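Local coordinates for MFP2B (Ascaris suum, PDB 2BJR), which enhances polymerization of the major sperm protein (MSP) and so probably promotes the amoeboid motility of nematode sperm, at residues Phe118-Ser123 against Met160-Arg165; Asn23-Leu28 against Gln78-Lys83; Asn193-Phe198 against Ser268-Tyr273; Met111-Asp116 against Ala134-Glu139. All blocks are in the same frame, centred on the assembly; numbering follows the deposited sequence.

Interaction 1. Residues Phe118-Ser123 against Met160-Arg165; sequences FPILWS and MLIIAR. With SO4 (sulfate ion), chain E.
A single antiparallel beta bridge joins the edge strand 117-122 of one small sheet to strand 161-166, the middle strand of a three-stranded sheet. Leu-121 and Leu-161 form a hydrogen-bonded pair: Leu-121 N gives its proton to Leu-161 O at 2.8 Å, almost straight, and Leu-161 N returns one to Leu-121 O at 2.9 Å, in the carbonyl plane on a lone pair. With the short strand axes at 140°, the backbones diverge toward Pro-119 and Ile-163, where a water bridges the gap, donating to Pro-119 O and accepting from Ile-163 N. On one flank Ile-162 CG2 sits at the edge of the Phe-118 ring, 3.9 Å from CE1, while Ile-120 CG1 lies 3.8 Å from Met-160 CB. Phe-143 of strand 140-145 touches both Ile-120 and Met-160. On the other flank Leu-161 CG rests 3.7 Å from Ser-123 OG. Trp-122 is the centre of an inverse gamma turn, closed by a weak bond from Ser-123 N to Leu-121 O. Met-160, a selenomethionine, sends its extended chain alongside Trp-122, both side chains running the same way. Its methyl lies over the indole, a CH-pi contact with CE 3.6 Å from the centroid of the five-membered ring, 9° off the normal. SE is oblique to the same ring, making a Met-aromatic pair. At the indole edge Trp-122 NE1 donates to two oxygens of a sulfate, probably from the crystallisation liquor: O1 at 3.1 Å and, on a more bent path, O2 at 3.2 Å.

Interaction 2. Residues Asn23-Leu28 against Gln78-Lys83; sequences NPVKAL and QVLQYK
Val-25 and Leu-80 lie side by side and point the same way, Val-25 CG2 resting 3.8 Å from Leu-80 CG. CG2, anti to its own carbonyl carbon, also reaches Tyr-82 CB at 3.7 Å, where the two side chains cross obliquely; the tyrosine's end leads away, its OH bonded to Tyr-91 O and its ring close to the zinc ligand His-86. Pro-24 turns mainly from the strand, yet its CB meets Val-79 CG1 at 3.7 Å. Asn-23 crosses the extended chain of Lys-83 at about a right angle, with ND2 over the methylenes, 3.7 Å from CG, while the ammonium group runs on to a salt bridge with Asp-22. Two backbone hydrogen bonds join the main chains. Tyr-82 N donates to Asn-23 O at 3.0 Å, nearly along the C=O axis. Val-25 N meets Leu-80 O at 2.9 Å from 39° above the carbonyl plane, at a bent N-H...O angle of 144°. Between them Pro-24 and Gln-81 form a single backbone bridge, with CA atoms 4.5 Å apart. The loop between strands 10-15 and 34-40 thus pairs with Tyr-82 and the C-terminal part of strand 76-81, which runs between those two strands in the six-stranded antiparallel sheet; Val-25 and Leu-80 both have backbone bonds to Val-35 of strand 34-40, and Leu-80 packs on Trp-11 of strand 10-15 and Tyr-93 of strand 92-97.

Interaction 3. Residues Asn193-Phe198 against Ser268-Tyr273; sequences NEWADF and SIQILY
Trp-195 sets its CG anti to the carbonyl carbon (chi1 -68°), which carries the indole across strand 268-274. Its CB lies 3.7 Å from Gln-270 OE1, an oxygen that accepts from Gln-31 and Lys-26; indole and amide planes stand nearly perpendicular, 82° apart. Farther out, CE3 passes over the backbone at Leu-272 N, and CZ3 comes within 3.7 Å of Leu-272 CB. Leu-272 CD1 sits over the centre of the six-membered ring, a CH-pi contact 3.9 Å from its centroid. The backbones of strands 194-199 and 268-274 pair antiparallel within the curled sheet of the second cytosolic motility protein region. Ala-196 and Ile-271 are a hydrogen-bonded pair, with N to O distances of 2.8 Å both ways. Phe-198 and Ile-269 are another, lopsided: Ile-269 N meets Phe-198 O at 2.9 Å nearly along the C=O axis, whereas Phe-198 N approaches Ile-269 O from above the carbonyl plane at 3.3 Å. Trp-195 and Asp-197 face Leu-272 and Gln-270 as non-hydrogen-bonded pairs on one side of the sheet. The other side carries Ala-196, Phe-198, Ile-269, Ile-271 and Tyr-273. There Ala-196 CB lies over one face of the Tyr-273 ring, offset toward the rim, and Tyr-273 OH comes in plane to the edge of Phe-198, 3.2 Å from CE1. Asp-197 OD1, also bonded to Tyr-34 OH, accepts a hydrogen bond from a water that also donates to Ile-269 O.

Interaction 4. Residues Met111-Asp116 against Ala134-Glu139; sequences MLRCGD and ADNKTE
Ala-134, near the end of strand 130-135, brings the chain up to Asp-116, whose carbonyl oxygen lies beside Asp-135 CA in a CA-H...O contact of 3.5 Å. Asp-135 swings its carboxylate forward along its own segment, with CG anti to the backbone N (chi1 -178°). There OD1 accepts from Lys-137 N at 2.7 Å and from Thr-138 N at 3.0 Å, both approaching from about 30° above the carboxylate plane. At Asn-136 comes the backbone bond of the contact: its N donates to Asp-116 O at 2.7 Å, in the carbonyl plane. Its CB packs against that same oxygen, and its ND2 lies oblique to the Arg-113 guanidinium, two donors that do not bond. The bond from Lys-137 N makes an Asx turn and that from Thr-138 N an Asx motif, at the start of the connection between strands 130-135 and 140-145 of the four-stranded antiparallel sheet. Lys-137 crosses Asp-116 at about a right angle, and its CG, CD and CE crowd Asp-116 OD2 tightly: CD and CE at 3.0 Å lie nearer than NZ, whose salt bridge spans 3.2 Å. OD1, the other carboxylate oxygen, pairs with Arg-113 NH2 at 3.6 Å, so that Asp-116 lies between two cations, which would probably favour its charged form, although the nearby Asp-135 carboxylate would oppose this. Arg-113 is held side-on by Gly-115 O, which accepts from NE and NH2 and lies within 1° of the guanidinium plane. Past Thr-138 a separate main-chain bond runs from Glu-139 N to Asp-135 O, 2.8 Å.

From the N terminus, interaction 2 comes first, closing the long loop from 23-28 to 78-83 that holds strands 34-40 to 65-67 and helix 70-73. Interactions 4 and 1 follow and cross: 111-116 and 118-123 open, then 134-139 and 160-165 close them in the same order. Interaction 1 uses strand 117-122 and interaction 4 the end of its sheet neighbour 130-135; they meet at Phe-118 O and Ala-134 N, and Leu-112 N bonds to Ile-163 O of the three-stranded sheet. Leu-121, Leu-161 and Ile-163 pack on interaction 2, as does Leu-112. Interaction 3 lies wholly later, in the second family region, yet Lys-26 NZ reaches Gln-270 OE1 and so links the two halves.

Interaction 1. Residues Phe118-Ser123 against Met160-Arg165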
# COMPACT_ATOMS: atom_id res chain seq x y z
N PHE A 118 -14.08 6.01 -16.04
CA PHE A 118 -13.46 4.87 -15.41
C PHE A 118 -12.03 5.14 -14.99
O PHE A 118 -11.32 5.89 -15.66
CB PHE A 118 -13.50 3.66 -16.28
CG PHE A 118 -12.97 3.84 -17.62
CD1 PHE A 118 -11.72 3.36 -17.97
CD2 PHE A 118 -13.77 4.37 -18.62
CE1 PHE A 118 -11.25 3.47 -19.27
CE2 PHE A 118 -13.30 4.50 -19.92
CZ PHE A 118 -12.07 4.05 -20.25
N PRO A 119 -11.63 4.55 -13.88
CA PRO A 119 -10.22 4.70 -13.46
C PRO A 119 -9.25 4.18 -14.49
O PRO A 119 -9.52 3.16 -15.17
CB PRO A 119 -10.17 3.87 -12.18
CG PRO A 119 -11.58 3.82 -11.70
CD PRO A 119 -12.42 3.76 -12.92
N ILE A 120 -8.11 4.87 -14.63
CA ILE A 120 -7.03 4.44 -15.50
C ILE A 120 -5.69 4.74 -14.81
O ILE A 120 -5.47 5.84 -14.29
CB ILE A 120 -7.18 5.04 -16.90
CG1 ILE A 120 -6.17 4.43 -17.86
CG2 ILE A 120 -7.11 6.55 -16.90
CD1 ILE A 120 -6.52 4.76 -19.34
N LEU A 121 -4.86 3.71 -14.76
CA LEU A 121 -3.54 3.79 -14.15
C LEU A 121 -2.45 3.83 -15.20
O LEU A 121 -2.23 2.89 -15.94
CB LEU A 121 -3.34 2.60 -13.21
CG LEU A 121 -2.01 2.62 -12.48
CD1 LEU A 121 -1.88 3.77 -11.48
CD2 LEU A 121 -1.87 1.30 -11.77
N TRP A 122 -1.74 4.95 -15.23
CA TRP A 122 -0.57 5.14 -16.05
C TRP A 122 0.62 4.57 -15.28
O TRP A 122 1.39 5.27 -14.68
CB TRP A 122 -0.40 6.63 -16.34
CG TRP A 122 0.64 7.03 -17.34
CD1 TRP A 122 1.50 6.22 -18.04
CD2 TRP A 122 0.92 8.36 -17.76
NE1 TRP A 122 2.33 6.99 -18.83
CE2 TRP A 122 1.97 8.30 -18.69
CE3 TRP A 122 0.38 9.61 -17.42
CZ2 TRP A 122 2.51 9.45 -19.29
CZ3 TRP A 122 0.90 10.73 -18.01
CH2 TRP A 122 1.94 10.65 -18.95
N SER A 123 0.73 3.25 -15.31
CA SER A 123 1.64 2.50 -14.47
C SER A 123 3.11 2.79 -14.77
O SER A 123 3.95 2.79 -13.85
CB SER A 123 1.36 0.97 -14.63
OG SER A 123 0.98 0.61 -16.00
N MSE A 160 -1.72 1.25 -20.41
CA MSE A 160 -2.25 1.70 -19.11
C MSE A 160 -3.25 0.65 -18.62
O MSE A 160 -3.79 -0.13 -19.41
CB MSE A 160 -2.91 3.08 -19.25
CG MSE A 160 -1.94 4.10 -19.69
SE MSE A 160 -2.65 5.88 -19.48
CE MSE A 160 -1.24 6.88 -20.42
N LEU A 161 -3.51 0.63 -17.33
CA LEU A 161 -4.30 -0.41 -16.71
C LEU A 161 -5.66 0.14 -16.24
O LEU A 161 -5.74 1.20 -15.67
CB LEU A 161 -3.55 -1.00 -15.52
CG LEU A 161 -2.12 -1.47 -15.78
CD1 LEU A 161 -1.54 -1.99 -14.48
CD2 LEU A 161 -2.14 -2.52 -16.84
N ILE A 162 -6.71 -0.65 -16.46
CA ILE A 162 -8.08 -0.38 -15.98
C ILE A 162 -8.57 -1.61 -15.23
O ILE A 162 -7.97 -2.70 -15.34
CB ILE A 162 -9.00 -0.02 -17.16
CG1 ILE A 162 -9.12 -1.17 -18.16
CG2 ILE A 162 -8.44 1.17 -17.85
CD1 ILE A 162 -10.24 -1.03 -19.22
N ILE A 163 -9.60 -1.41 -14.40
CA ILE A 163 -10.16 -2.48 -13.58
C ILE A 163 -11.30 -3.22 -14.29
O ILE A 163 -12.28 -2.57 -14.75
CB ILE A 163 -10.66 -1.93 -12.25
CG1 ILE A 163 -9.51 -1.35 -11.43
CG2 ILE A 163 -11.37 -2.98 -11.46
CD1 ILE A 163 -9.96 -0.48 -10.26
N ALA A 164 -11.19 -4.55 -14.35
CA ALA A 164 -12.31 -5.43 -14.77
C ALA A 164 -12.89 -6.12 -13.56
O ALA A 164 -12.17 -6.53 -12.63
CB ALA A 164 -11.80 -6.47 -15.79
N ARG A 165 -14.21 -6.22 -13.52
CA ARG A 165 -14.90 -7.11 -12.61
C ARG A 165 -14.97 -8.51 -13.25
O ARG A 165 -15.51 -8.68 -14.35
CB ARG A 165 -16.34 -6.60 -12.33
CG ARG A 165 -16.46 -5.28 -11.63
CD ARG A 165 -17.77 -4.52 -11.93
NE ARG A 165 -18.96 -5.35 -11.68
CZ ARG A 165 -19.52 -5.57 -10.51
NH1 ARG A 165 -19.05 -5.02 -9.40
NH2 ARG A 165 -20.60 -6.38 -10.44
S SO4 E . 5.26 6.43 -21.17
O1 SO4 E . 4.14 5.52 -20.91
O2 SO4 E . 5.21 7.47 -20.16
O3 SO4 E . 6.49 5.62 -21.11
O4 SO4 E . 5.11 6.98 -22.50
O HOH W 1 -10.95 1.08 -14.36

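Interaction 2. Residues Asn23-Leu28 against Gln78-Lys83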
# COMPACT_ATOMS: atom_id res chain seq x y z
N ASN A 23 -10.90 -1.70 3.93
CA ASN A 23 -10.59 -2.38 2.68
C ASN A 23 -10.56 -1.55 1.37
O ASN A 23 -11.17 -1.93 0.36
CB ASN A 23 -11.53 -3.56 2.51
CG ASN A 23 -11.42 -4.52 3.66
OD1 ASN A 23 -10.43 -5.26 3.76
ND2 ASN A 23 -12.35 -4.47 4.57
N PRO A 24 -9.83 -0.45 1.35
CA PRO A 24 -9.77 0.38 0.15
C PRO A 24 -8.96 -0.30 -0.97
O PRO A 24 -8.09 -1.15 -0.68
CB PRO A 24 -9.10 1.65 0.67
CG PRO A 24 -8.15 1.11 1.68
CD PRO A 24 -8.99 0.08 2.43
N VAL A 25 -9.27 -0.01 -2.22
CA VAL A 25 -8.61 -0.69 -3.31
C VAL A 25 -7.43 0.16 -3.76
O VAL A 25 -7.60 1.32 -4.16
CB VAL A 25 -9.56 -0.98 -4.45
CG1 VAL A 25 -8.80 -1.53 -5.69
CG2 VAL A 25 -10.66 -1.96 -3.99
N LYS A 26 -6.22 -0.41 -3.68
CA LYS A 26 -5.03 0.27 -4.21
C LYS A 26 -4.89 0.25 -5.70
O LYS A 26 -5.26 -0.71 -6.34
CB LYS A 26 -3.77 -0.41 -3.63
CG LYS A 26 -3.84 -0.45 -2.15
CD LYS A 26 -2.53 -0.88 -1.58
CE LYS A 26 -1.79 0.23 -0.91
NZ LYS A 26 -0.56 -0.37 -0.29
N ALA A 27 -4.35 1.32 -6.29
CA ALA A 27 -3.83 1.22 -7.65
C ALA A 27 -2.78 0.11 -7.71
O ALA A 27 -1.94 0.05 -6.83
CB ALA A 27 -3.23 2.48 -8.05
N LEU A 28 -2.87 -0.76 -8.73
CA LEU A 28 -2.07 -2.02 -8.73
C LEU A 28 -0.62 -1.69 -8.60
O LEU A 28 -0.10 -0.90 -9.37
CB LEU A 28 -2.26 -2.77 -10.03
CG LEU A 28 -1.57 -4.15 -10.10
CD1 LEU A 28 -2.20 -5.11 -9.16
CD2 LEU A 28 -1.55 -4.64 -11.53
N GLN A 78 -15.37 9.47 -2.38
CA GLN A 78 -15.53 8.03 -2.17
C GLN A 78 -14.25 7.30 -2.57
O GLN A 78 -13.56 7.76 -3.49
CB GLN A 78 -16.71 7.51 -2.95
CG GLN A 78 -18.04 7.96 -2.34
CD GLN A 78 -19.19 7.84 -3.30
OE1 GLN A 78 -19.27 8.61 -4.23
NE2 GLN A 78 -20.12 6.93 -3.04
N VAL A 79 -13.98 6.20 -1.86
CA VAL A 79 -12.83 5.31 -2.13
C VAL A 79 -13.35 3.93 -2.43
O VAL A 79 -14.25 3.39 -1.72
CB VAL A 79 -11.85 5.31 -0.96
CG1 VAL A 79 -10.63 4.38 -1.23
CG2 VAL A 79 -11.36 6.74 -0.73
N LEU A 80 -12.92 3.40 -3.54
CA LEU A 80 -13.32 2.06 -3.94
C LEU A 80 -12.96 1.08 -2.81
O LEU A 80 -11.88 1.16 -2.22
CB LEU A 80 -12.62 1.64 -5.19
CG LEU A 80 -13.06 0.33 -5.86
CD1 LEU A 80 -14.55 0.37 -6.23
CD2 LEU A 80 -12.22 0.15 -7.10
N GLN A 81 -13.92 0.20 -2.51
CA GLN A 81 -13.78 -0.77 -1.42
C GLN A 81 -14.00 -2.15 -1.95
O GLN A 81 -14.84 -2.39 -2.79
CB GLN A 81 -14.77 -0.44 -0.31
CG GLN A 81 -14.87 -1.41 0.83
CD GLN A 81 -15.84 -0.92 1.90
OE1 GLN A 81 -17.03 -1.06 1.70
NE2 GLN A 81 -15.36 -0.30 2.97
N TYR A 82 -13.20 -3.10 -1.44
CA TYR A 82 -13.40 -4.49 -1.75
C TYR A 82 -13.32 -5.25 -0.40
O TYR A 82 -12.24 -5.66 0.02
CB TYR A 82 -12.41 -4.98 -2.81
CG TYR A 82 -12.77 -6.35 -3.29
CD1 TYR A 82 -13.74 -6.54 -4.26
CD2 TYR A 82 -12.19 -7.50 -2.70
CE1 TYR A 82 -14.12 -7.78 -4.67
CE2 TYR A 82 -12.56 -8.77 -3.14
CZ TYR A 82 -13.51 -8.92 -4.11
OH TYR A 82 -13.92 -10.19 -4.56
N LYS A 83 -14.48 -5.34 0.27
CA LYS A 83 -14.65 -5.93 1.59
C LYS A 83 -15.41 -7.23 1.37
O LYS A 83 -16.54 -7.21 0.89
CB LYS A 83 -15.48 -4.99 2.45
CG LYS A 83 -15.82 -5.41 3.86
CD LYS A 83 -16.19 -4.17 4.71
CE LYS A 83 -16.13 -4.49 6.21
NZ LYS A 83 -16.59 -3.40 7.14
O HOH W 2 -9.46 -4.22 -0.67

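Interaction 3. Residues Asn193-Phe198 against Ser268-Tyr273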
# COMPACT_ATOMS: atom_id res chain seq x y z
N ASN A 193 5.85 -7.20 -1.87
CA ASN A 193 5.53 -7.26 -0.45
C ASN A 193 4.05 -7.02 -0.28
O ASN A 193 3.48 -6.13 -0.94
CB ASN A 193 6.28 -6.17 0.32
CG ASN A 193 7.79 -6.33 0.26
OD1 ASN A 193 8.50 -5.41 -0.16
ND2 ASN A 193 8.28 -7.50 0.71
N GLU A 194 3.44 -7.78 0.58
CA GLU A 194 2.02 -7.72 0.84
C GLU A 194 1.76 -6.76 2.01
O GLU A 194 2.20 -7.00 3.13
CB GLU A 194 1.48 -9.11 1.15
CG GLU A 194 -0.02 -9.15 1.36
CD GLU A 194 -0.82 -9.16 0.08
OE1 GLU A 194 -0.22 -9.18 -1.01
OE2 GLU A 194 -2.06 -9.19 0.18
N TRP A 195 1.07 -5.64 1.74
CA TRP A 195 0.74 -4.64 2.75
C TRP A 195 -0.77 -4.53 2.93
O TRP A 195 -1.47 -4.32 1.96
CB TRP A 195 1.30 -3.28 2.30
CG TRP A 195 2.81 -3.18 2.29
CD1 TRP A 195 3.65 -3.34 1.23
CD2 TRP A 195 3.62 -2.85 3.39
NE1 TRP A 195 4.95 -3.08 1.60
CE2 TRP A 195 4.96 -2.81 2.94
CE3 TRP A 195 3.36 -2.59 4.74
CZ2 TRP A 195 6.02 -2.51 3.78
CZ3 TRP A 195 4.40 -2.33 5.55
CH2 TRP A 195 5.72 -2.27 5.07
N ALA A 196 -1.27 -4.63 4.16
CA ALA A 196 -2.69 -4.63 4.38
C ALA A 196 -3.08 -3.31 5.04
O ALA A 196 -2.41 -2.81 5.93
CB ALA A 196 -3.08 -5.82 5.26
N ASP A 197 -4.21 -2.75 4.65
CA ASP A 197 -4.74 -1.50 5.24
C ASP A 197 -5.59 -1.76 6.47
O ASP A 197 -6.52 -2.59 6.43
CB ASP A 197 -5.60 -0.79 4.20
CG ASP A 197 -4.77 -0.28 3.02
OD1 ASP A 197 -4.04 0.70 3.23
OD2 ASP A 197 -4.75 -0.84 1.90
N PHE A 198 -5.26 -1.03 7.53
CA PHE A 198 -5.97 -1.01 8.78
C PHE A 198 -5.88 0.36 9.41
O PHE A 198 -4.99 1.14 9.11
CB PHE A 198 -5.35 -1.98 9.75
CG PHE A 198 -5.62 -3.40 9.44
CD1 PHE A 198 -4.71 -4.17 8.73
CD2 PHE A 198 -6.78 -4.02 9.93
CE1 PHE A 198 -4.97 -5.54 8.45
CE2 PHE A 198 -7.03 -5.39 9.66
CZ PHE A 198 -6.12 -6.13 8.92
N SER A 268 -4.91 5.75 9.70
CA SER A 268 -4.64 4.73 8.70
C SER A 268 -3.15 4.35 8.63
O SER A 268 -2.30 5.23 8.52
CB SER A 268 -5.15 5.17 7.34
OG SER A 268 -6.57 5.08 7.25
N ILE A 269 -2.86 3.05 8.72
CA ILE A 269 -1.51 2.50 8.57
C ILE A 269 -1.55 1.31 7.63
O ILE A 269 -2.61 0.87 7.20
CB ILE A 269 -0.92 2.01 9.91
CG1 ILE A 269 -1.78 0.90 10.50
CG2 ILE A 269 -0.75 3.19 10.85
CD1 ILE A 269 -1.07 0.18 11.67
N GLN A 270 -0.36 0.82 7.25
CA GLN A 270 -0.28 -0.39 6.42
C GLN A 270 0.52 -1.43 7.20
O GLN A 270 1.59 -1.13 7.73
CB GLN A 270 0.35 -0.09 5.08
CG GLN A 270 -0.50 0.90 4.26
CD GLN A 270 0.16 1.24 2.92
OE1 GLN A 270 0.79 0.40 2.33
NE2 GLN A 270 -0.07 2.46 2.41
N ILE A 271 -0.01 -2.62 7.27
CA ILE A 271 0.64 -3.69 8.01
C ILE A 271 1.23 -4.69 7.04
O ILE A 271 0.56 -5.21 6.14
CB ILE A 271 -0.34 -4.37 8.96
CG1 ILE A 271 -0.85 -3.37 10.04
CG2 ILE A 271 0.34 -5.60 9.61
CD1 ILE A 271 -1.91 -3.91 11.00
N LEU A 272 2.51 -5.02 7.26
CA LEU A 272 3.20 -5.97 6.39
C LEU A 272 2.74 -7.41 6.75
O LEU A 272 2.66 -7.75 7.92
CB LEU A 272 4.74 -5.83 6.53
CG LEU A 272 5.56 -6.73 5.63
CD1 LEU A 272 5.34 -6.40 4.21
CD2 LEU A 272 7.01 -6.60 5.96
N TYR A 273 2.44 -8.21 5.73
CA TYR A 273 2.02 -9.58 5.90
C TYR A 273 3.01 -10.53 5.25
O TYR A 273 3.54 -10.25 4.18
CB TYR A 273 0.68 -9.83 5.22
CG TYR A 273 -0.57 -9.45 5.97
CD1 TYR A 273 -0.56 -8.95 7.26
CD2 TYR A 273 -1.80 -9.62 5.35
CE1 TYR A 273 -1.75 -8.64 7.93
CE2 TYR A 273 -3.00 -9.32 6.01
CZ TYR A 273 -2.97 -8.84 7.29
OH TYR A 273 -4.16 -8.55 7.91
O HOH W 3 4.91 -9.92 1.96
O HOH W 4 -4.25 2.13 5.55
O HOH W 5 -6.70 2.49 6.79

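Interaction 4. Residues Met111-Asp116 against Ala134-Glu139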
# COMPACT_ATOMS: atom_id res chain seq x y z
N MSE A 111 -16.48 -3.97 -17.14
CA MSE A 111 -15.48 -2.95 -16.83
C MSE A 111 -16.00 -2.13 -15.70
O MSE A 111 -17.18 -1.74 -15.68
CB MSE A 111 -15.18 -2.06 -18.04
CG MSE A 111 -14.58 -2.70 -19.23
SE MSE A 111 -12.92 -3.79 -18.89
CE MSE A 111 -13.75 -5.54 -18.73
N LEU A 112 -15.14 -1.85 -14.73
CA LEU A 112 -15.54 -0.96 -13.69
C LEU A 112 -15.76 0.43 -14.30
O LEU A 112 -14.94 0.93 -15.07
CB LEU A 112 -14.52 -0.90 -12.61
CG LEU A 112 -14.72 0.16 -11.53
CD1 LEU A 112 -15.75 -0.35 -10.58
CD2 LEU A 112 -13.41 0.46 -10.77
N ARG A 113 -16.88 1.03 -13.93
CA ARG A 113 -17.18 2.39 -14.40
C ARG A 113 -18.19 3.05 -13.50
O ARG A 113 -18.94 2.37 -12.78
CB ARG A 113 -17.71 2.36 -15.82
CG ARG A 113 -19.05 1.67 -15.92
CD ARG A 113 -19.47 1.43 -17.35
NE ARG A 113 -19.72 2.71 -18.03
CZ ARG A 113 -19.99 2.82 -19.31
NH1 ARG A 113 -20.02 1.74 -20.07
NH2 ARG A 113 -20.20 4.01 -19.85
N CYS A 114 -18.20 4.38 -13.52
CA CYS A 114 -19.29 5.20 -12.95
C CYS A 114 -19.70 6.16 -14.03
O CYS A 114 -18.96 7.04 -14.42
CB CYS A 114 -18.86 5.94 -11.69
SG CYS A 114 -18.19 4.89 -10.38
N GLY A 115 -20.87 5.93 -14.59
CA GLY A 115 -21.31 6.74 -15.72
C GLY A 115 -20.31 6.61 -16.85
O GLY A 115 -19.92 5.51 -17.26
N ASP A 116 -19.80 7.72 -17.33
CA ASP A 116 -18.86 7.64 -18.44
C ASP A 116 -17.39 7.65 -17.97
O ASP A 116 -16.51 7.66 -18.79
CB ASP A 116 -19.07 8.81 -19.40
CG ASP A 116 -20.25 8.60 -20.37
OD1 ASP A 116 -20.64 7.46 -20.69
OD2 ASP A 116 -20.78 9.57 -20.92
N ALA A 134 -10.49 8.03 -17.42
CA ALA A 134 -10.75 8.10 -18.83
C ALA A 134 -12.26 8.35 -19.03
O ALA A 134 -13.10 7.85 -18.27
CB ALA A 134 -10.32 6.88 -19.51
N ASP A 135 -12.57 9.14 -20.04
CA ASP A 135 -13.97 9.47 -20.39
C ASP A 135 -14.36 8.56 -21.52
O ASP A 135 -13.73 8.52 -22.58
CB ASP A 135 -14.09 10.92 -20.79
CG ASP A 135 -15.52 11.31 -21.11
OD1 ASP A 135 -16.05 10.92 -22.15
OD2 ASP A 135 -16.18 12.02 -20.39
N ASN A 136 -15.42 7.81 -21.29
CA ASN A 136 -15.93 6.87 -22.27
C ASN A 136 -16.33 7.50 -23.60
O ASN A 136 -16.22 6.88 -24.62
CB ASN A 136 -17.16 6.17 -21.72
CG ASN A 136 -17.56 5.05 -22.56
OD1 ASN A 136 -16.72 4.23 -22.96
ND2 ASN A 136 -18.84 5.00 -22.91
N LYS A 137 -16.78 8.72 -23.57
CA LYS A 137 -17.24 9.37 -24.81
C LYS A 137 -16.05 9.91 -25.62
O LYS A 137 -15.93 9.63 -26.82
CB LYS A 137 -18.24 10.48 -24.51
CG LYS A 137 -19.44 10.13 -23.64
CD LYS A 137 -20.22 11.44 -23.24
CE LYS A 137 -21.78 11.26 -23.23
NZ LYS A 137 -22.47 12.00 -22.08
N THR A 138 -15.16 10.67 -24.97
CA THR A 138 -14.05 11.29 -25.71
C THR A 138 -12.83 10.41 -25.85
O THR A 138 -11.98 10.71 -26.69
CB THR A 138 -13.58 12.58 -25.05
OG1 THR A 138 -13.22 12.31 -23.67
CG2 THR A 138 -14.70 13.61 -24.99
N GLU A 139 -12.74 9.34 -25.06
CA GLU A 139 -11.54 8.50 -24.95
C GLU A 139 -10.26 9.32 -24.63
O GLU A 139 -9.18 9.01 -25.12
CB GLU A 139 -11.34 7.66 -26.21
CG GLU A 139 -12.68 7.14 -26.74
CD GLU A 139 -12.59 5.99 -27.71
OE1 GLU A 139 -11.50 5.51 -28.06
OE2 GLU A 139 -13.66 5.56 -28.12